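Local atomic coordinates of 3-hydroxyisobutyryl-CoA hydrolase (Mycobacterium thermoresistibile, PDB entry 4HDT), a protein that probably hydrolyses 3-hydroxyisobutyryl-CoA to 3-hydroxyisobutyrate and coenzyme A, as a member of the crotonase-like enoyl-CoA hydratase/isomerase family. Residues 87-99 / 286-300. Sequence-based numbering, arbitrary orientation.
Sequences ARRFWFDEYRLNA and EDTLRQEYRVSCASL
Trp91 lays one face of its indole against Ser296. Ser296 CB stands 3.6 Å from the centroid of the six-membered ring, 13° off the ring normal, a CH-pi contact. Trp91 sits as a knob among Tyr293, Ser296, Cys297 and Ser299. Leu300 meets the rim of the same indole near its plane, with CG 3.6 Å from Trp91 CZ3. The two methyls of Leu300 then part: CD1 lies against Arg88 CG, and CD2 against Ala87 CB.

Tyr95 is the next knob, one turn on. Its ring turns an edge to helix 286-299, with CE2 3.8 Å from Tyr293 CA. Tyr95 OH and Ser296 OG are 2.8 Å apart; Ser296 OG also has the carbonyl of Glu292 within reach. Asp150 hydrogen-bonds to the same phenol oxygen. The two segments run antiparallel at 160°, their axes 10.1 Å apart at closest approach, and this knobs-into-holes seam joins segment 87-99 to the helical C-terminal part of the crotonase-like fold. On its other flank, segment 87-99 packs on helix 35-49.

Tyr293 returns the packing in the opposite sense. Its CG is anti to the backbone N (chi1 -177°), which sets the ring as a knob among Arg88, Trp91, Phe92 and Tyr95. The ring edge faces Arg88 O, with Tyr293 CE1 3.7 Å from it. Cys297 SG lies over one face of that ring, toward its rim, and also touches Arg88 CD. Leu289 divides its methyls, CD1 against Ala99 CB and CD2 3.8 Å from Tyr95 CB. Water bridges both ends: one water links Cys297 O to Arg88 NH1, weakly at the arginine, while Arg88 NH2 hydrogen-bonds to the backbone carbonyl of Asp83. The other joins Ala99 O to Glu286 OE2, which is also salt-bridged to Arg103.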
# COMPACT_ATOMS: atom_id res chain seq x y z
N ALA A 87 -13.77 -10.08 5.98
CA ALA A 87 -12.45 -9.48 5.99
C ALA A 87 -11.37 -10.52 5.65
O ALA A 87 -10.50 -10.27 4.82
CB ALA A 87 -12.13 -8.82 7.32
N ARG A 88 -11.41 -11.67 6.30
CA ARG A 88 -10.42 -12.69 6.00
C ARG A 88 -10.48 -13.19 4.55
O ARG A 88 -9.45 -13.38 3.88
CB ARG A 88 -10.51 -13.85 6.97
CG ARG A 88 -10.10 -13.44 8.38
CD ARG A 88 -9.94 -14.67 9.24
NE ARG A 88 -11.24 -15.25 9.50
CZ ARG A 88 -12.04 -14.90 10.50
NH1 ARG A 88 -11.64 -14.01 11.40
NH2 ARG A 88 -13.21 -15.49 10.62
N ARG A 89 -11.68 -13.37 4.03
CA ARG A 89 -11.77 -13.84 2.68
C ARG A 89 -11.29 -12.77 1.71
O ARG A 89 -10.63 -13.07 0.72
CB ARG A 89 -13.19 -14.24 2.33
CG ARG A 89 -13.27 -14.92 0.96
CD ARG A 89 -12.48 -16.24 0.89
NE ARG A 89 -11.99 -16.48 -0.46
CZ ARG A 89 -11.41 -17.60 -0.90
NH1 ARG A 89 -11.27 -18.66 -0.09
NH2 ARG A 89 -11.00 -17.68 -2.17
N PHE A 90 -11.65 -11.52 1.99
CA PHE A 90 -11.21 -10.39 1.17
C PHE A 90 -9.67 -10.37 1.13
O PHE A 90 -9.08 -10.29 0.05
CB PHE A 90 -11.78 -9.05 1.70
CG PHE A 90 -11.17 -7.83 1.04
CD1 PHE A 90 -11.51 -7.48 -0.25
CD2 PHE A 90 -10.23 -7.09 1.71
CE1 PHE A 90 -10.97 -6.36 -0.87
CE2 PHE A 90 -9.65 -5.99 1.11
CZ PHE A 90 -10.01 -5.63 -0.21
N TRP A 91 -9.06 -10.41 2.29
CA TRP A 91 -7.59 -10.34 2.37
C TRP A 91 -6.97 -11.55 1.69
O TRP A 91 -5.92 -11.43 1.04
CB TRP A 91 -7.14 -10.23 3.81
CG TRP A 91 -7.41 -8.94 4.46
CD1 TRP A 91 -7.38 -7.73 3.87
CD2 TRP A 91 -7.72 -8.71 5.82
NE1 TRP A 91 -7.66 -6.74 4.78
CE2 TRP A 91 -7.87 -7.32 6.00
CE3 TRP A 91 -7.89 -9.54 6.92
CZ2 TRP A 91 -8.18 -6.74 7.27
CZ3 TRP A 91 -8.18 -8.98 8.18
CH2 TRP A 91 -8.34 -7.60 8.33
N PHE A 92 -7.55 -12.72 1.87
CA PHE A 92 -7.05 -13.93 1.21
C PHE A 92 -6.97 -13.72 -0.31
O PHE A 92 -5.94 -13.94 -0.93
CB PHE A 92 -7.94 -15.12 1.59
CG PHE A 92 -7.37 -16.47 1.29
CD1 PHE A 92 -7.60 -17.08 0.08
CD2 PHE A 92 -6.66 -17.15 2.25
CE1 PHE A 92 -7.08 -18.34 -0.20
CE2 PHE A 92 -6.12 -18.40 1.99
CZ PHE A 92 -6.33 -18.99 0.76
N ASP A 93 -8.06 -13.28 -0.93
CA ASP A 93 -8.12 -13.04 -2.35
C ASP A 93 -7.27 -11.83 -2.77
O ASP A 93 -6.61 -11.84 -3.81
CB ASP A 93 -9.58 -12.84 -2.80
CG ASP A 93 -10.39 -14.12 -2.77
OD1 ASP A 93 -9.81 -15.26 -2.89
OD2 ASP A 93 -11.65 -14.04 -2.65
N GLU A 94 -7.26 -10.78 -1.94
CA GLU A 94 -6.50 -9.59 -2.28
C GLU A 94 -5.00 -9.85 -2.27
O GLU A 94 -4.31 -9.44 -3.19
CB GLU A 94 -6.82 -8.45 -1.31
CG GLU A 94 -6.13 -7.13 -1.65
CD GLU A 94 -6.39 -6.07 -0.62
OE1 GLU A 94 -6.41 -6.44 0.58
OE2 GLU A 94 -6.56 -4.88 -0.96
N TYR A 95 -4.54 -10.55 -1.26
CA TYR A 95 -3.10 -10.80 -1.14
C TYR A 95 -2.65 -11.77 -2.22
O TYR A 95 -1.56 -11.65 -2.77
CB TYR A 95 -2.65 -11.27 0.24
CG TYR A 95 -2.95 -10.31 1.41
CD1 TYR A 95 -3.52 -9.06 1.22
CD2 TYR A 95 -2.68 -10.69 2.69
CE1 TYR A 95 -3.83 -8.22 2.28
CE2 TYR A 95 -2.96 -9.86 3.77
CZ TYR A 95 -3.57 -8.66 3.58
OH TYR A 95 -3.88 -7.93 4.71
N ARG A 96 -3.48 -12.74 -2.58
CA ARG A 96 -3.17 -13.55 -3.74
C ARG A 96 -3.07 -12.74 -5.05
O ARG A 96 -2.18 -12.98 -5.88
CB ARG A 96 -4.20 -14.70 -3.85
CG ARG A 96 -3.93 -15.82 -2.83
CD ARG A 96 -5.15 -16.73 -2.57
NE ARG A 96 -5.67 -17.34 -3.76
CZ ARG A 96 -5.29 -18.53 -4.26
NH1 ARG A 96 -4.35 -19.25 -3.66
NH2 ARG A 96 -5.85 -19.00 -5.37
N LEU A 97 -3.95 -11.77 -5.22
CA LEU A 97 -3.88 -10.87 -6.35
C LEU A 97 -2.59 -10.05 -6.31
O LEU A 97 -1.91 -9.90 -7.34
CB LEU A 97 -5.10 -9.93 -6.38
CG LEU A 97 -5.05 -8.71 -7.34
CD1 LEU A 97 -4.96 -9.16 -8.79
CD2 LEU A 97 -6.24 -7.77 -7.13
N ASN A 98 -2.27 -9.50 -5.14
CA ASN A 98 -1.01 -8.70 -4.99
C ASN A 98 0.21 -9.51 -5.44
O ASN A 98 1.06 -9.03 -6.21
CB ASN A 98 -0.81 -8.21 -3.53
CG ASN A 98 -1.97 -7.39 -2.97
OD1 ASN A 98 -2.33 -7.56 -1.78
ND2 ASN A 98 -2.53 -6.49 -3.76
N ALA A 99 0.29 -10.75 -4.98
CA ALA A 99 1.38 -11.67 -5.35
C ALA A 99 1.39 -11.97 -6.82
O ALA A 99 2.45 -12.00 -7.47
CB ALA A 99 1.29 -12.92 -4.53
N GLU A 286 5.48 -13.70 -1.50
CA GLU A 286 4.50 -14.61 -0.90
C GLU A 286 4.72 -14.83 0.59
O GLU A 286 3.76 -14.78 1.37
CB GLU A 286 4.42 -15.94 -1.66
CG GLU A 286 3.87 -15.84 -3.06
CD GLU A 286 4.87 -15.42 -4.11
OE1 GLU A 286 6.09 -15.36 -3.84
OE2 GLU A 286 4.43 -15.12 -5.22
N ASP A 287 5.95 -15.09 1.01
CA ASP A 287 6.23 -15.27 2.43
C ASP A 287 5.91 -14.02 3.24
O ASP A 287 5.43 -14.11 4.38
CB ASP A 287 7.68 -15.67 2.65
CG ASP A 287 7.99 -17.06 2.15
OD1 ASP A 287 7.06 -17.79 1.71
OD2 ASP A 287 9.21 -17.37 2.16
N THR A 288 6.15 -12.86 2.67
CA THR A 288 5.84 -11.61 3.34
C THR A 288 4.33 -11.45 3.50
O THR A 288 3.82 -11.05 4.57
CB THR A 288 6.46 -10.42 2.58
OG1 THR A 288 7.87 -10.64 2.40
CG2 THR A 288 6.29 -9.14 3.33
N LEU A 289 3.60 -11.71 2.43
CA LEU A 289 2.13 -11.65 2.50
C LEU A 289 1.59 -12.64 3.52
O LEU A 289 0.57 -12.40 4.12
CB LEU A 289 1.51 -11.91 1.13
CG LEU A 289 1.73 -10.75 0.14
CD1 LEU A 289 1.55 -11.16 -1.32
CD2 LEU A 289 0.81 -9.61 0.47
N ARG A 290 2.22 -13.81 3.67
CA ARG A 290 1.76 -14.77 4.69
C ARG A 290 1.84 -14.19 6.09
O ARG A 290 0.97 -14.42 6.91
CB ARG A 290 2.60 -16.05 4.69
CG ARG A 290 2.48 -16.92 3.50
CD ARG A 290 3.41 -18.13 3.73
NE ARG A 290 4.23 -18.43 2.56
CZ ARG A 290 3.84 -19.24 1.57
NH1 ARG A 290 2.65 -19.86 1.59
NH2 ARG A 290 4.64 -19.40 0.55
N GLN A 291 2.91 -13.44 6.36
CA GLN A 291 3.09 -12.76 7.63
C GLN A 291 2.04 -11.68 7.79
O GLN A 291 1.40 -11.55 8.83
CB GLN A 291 4.49 -12.17 7.73
CG GLN A 291 4.80 -11.41 9.01
CD GLN A 291 6.30 -11.15 9.11
OE1 GLN A 291 7.05 -12.02 9.59
NE2 GLN A 291 6.72 -10.03 8.61
N GLU A 292 1.87 -10.89 6.74
CA GLU A 292 0.90 -9.81 6.79
C GLU A 292 -0.51 -10.37 7.04
O GLU A 292 -1.33 -9.75 7.73
CB GLU A 292 0.90 -9.03 5.48
CG GLU A 292 2.11 -8.11 5.28
CD GLU A 292 2.14 -7.39 3.93
OE1 GLU A 292 1.16 -7.49 3.18
OE2 GLU A 292 3.15 -6.72 3.62
N TYR A 293 -0.81 -11.53 6.50
CA TYR A 293 -2.14 -12.10 6.68
C TYR A 293 -2.36 -12.49 8.16
O TYR A 293 -3.44 -12.24 8.70
CB TYR A 293 -2.30 -13.33 5.78
CG TYR A 293 -3.66 -13.98 5.83
CD1 TYR A 293 -4.77 -13.36 5.22
CD2 TYR A 293 -3.84 -15.20 6.46
CE1 TYR A 293 -6.01 -13.94 5.25
CE2 TYR A 293 -5.08 -15.77 6.51
CZ TYR A 293 -6.17 -15.16 5.91
OH TYR A 293 -7.39 -15.82 6.02
N ARG A 294 -1.36 -13.08 8.80
CA ARG A 294 -1.45 -13.37 10.25
C ARG A 294 -1.72 -12.08 11.03
O ARG A 294 -2.58 -12.03 11.90
CB ARG A 294 -0.16 -14.01 10.80
CG ARG A 294 0.10 -15.40 10.22
CD ARG A 294 1.45 -15.93 10.68
NE ARG A 294 1.59 -17.36 10.51
CZ ARG A 294 2.66 -18.07 10.93
NH1 ARG A 294 3.69 -17.46 11.52
NH2 ARG A 294 2.69 -19.39 10.77
N VAL A 295 -0.99 -11.02 10.68
CA VAL A 295 -1.12 -9.73 11.36
C VAL A 295 -2.52 -9.14 11.16
O VAL A 295 -3.15 -8.69 12.13
CB VAL A 295 -0.01 -8.76 10.93
CG1 VAL A 295 -0.22 -7.34 11.42
CG2 VAL A 295 1.36 -9.29 11.40
N SER A 296 -3.00 -9.15 9.92
CA SER A 296 -4.35 -8.62 9.62
C SER A 296 -5.43 -9.41 10.37
O SER A 296 -6.31 -8.83 10.96
CB SER A 296 -4.62 -8.59 8.12
OG SER A 296 -3.68 -7.74 7.45
N CYS A 297 -5.33 -10.74 10.32
CA CYS A 297 -6.25 -11.61 11.04
C CYS A 297 -6.27 -11.30 12.53
O CYS A 297 -7.35 -11.24 13.15
CB CYS A 297 -5.89 -13.05 10.82
SG CYS A 297 -6.37 -13.70 9.19
N ALA A 298 -5.08 -11.13 13.12
CA ALA A 298 -4.99 -10.78 14.54
C ALA A 298 -5.65 -9.41 14.82
O ALA A 298 -6.38 -9.27 15.84
CB ALA A 298 -3.53 -10.79 14.99
N SER A 299 -5.43 -8.45 13.93
CA SER A 299 -5.99 -7.12 14.10
C SER A 299 -7.54 -7.15 14.15
O SER A 299 -8.17 -6.30 14.79
CB SER A 299 -5.52 -6.17 13.01
OG SER A 299 -6.32 -6.36 11.87
N LEU A 300 -8.16 -8.12 13.49
CA LEU A 300 -9.62 -8.21 13.57
C LEU A 300 -10.16 -8.40 14.99
O LEU A 300 -11.32 -8.08 15.27
CB LEU A 300 -10.16 -9.34 12.69
CG LEU A 300 -10.17 -9.14 11.21
CD1 LEU A 300 -10.63 -10.47 10.59
CD2 LEU A 300 -11.11 -7.98 10.82
O HOH W 1 -9.24 -13.12 13.16
O HOH W 2 4.95 -12.21 -6.10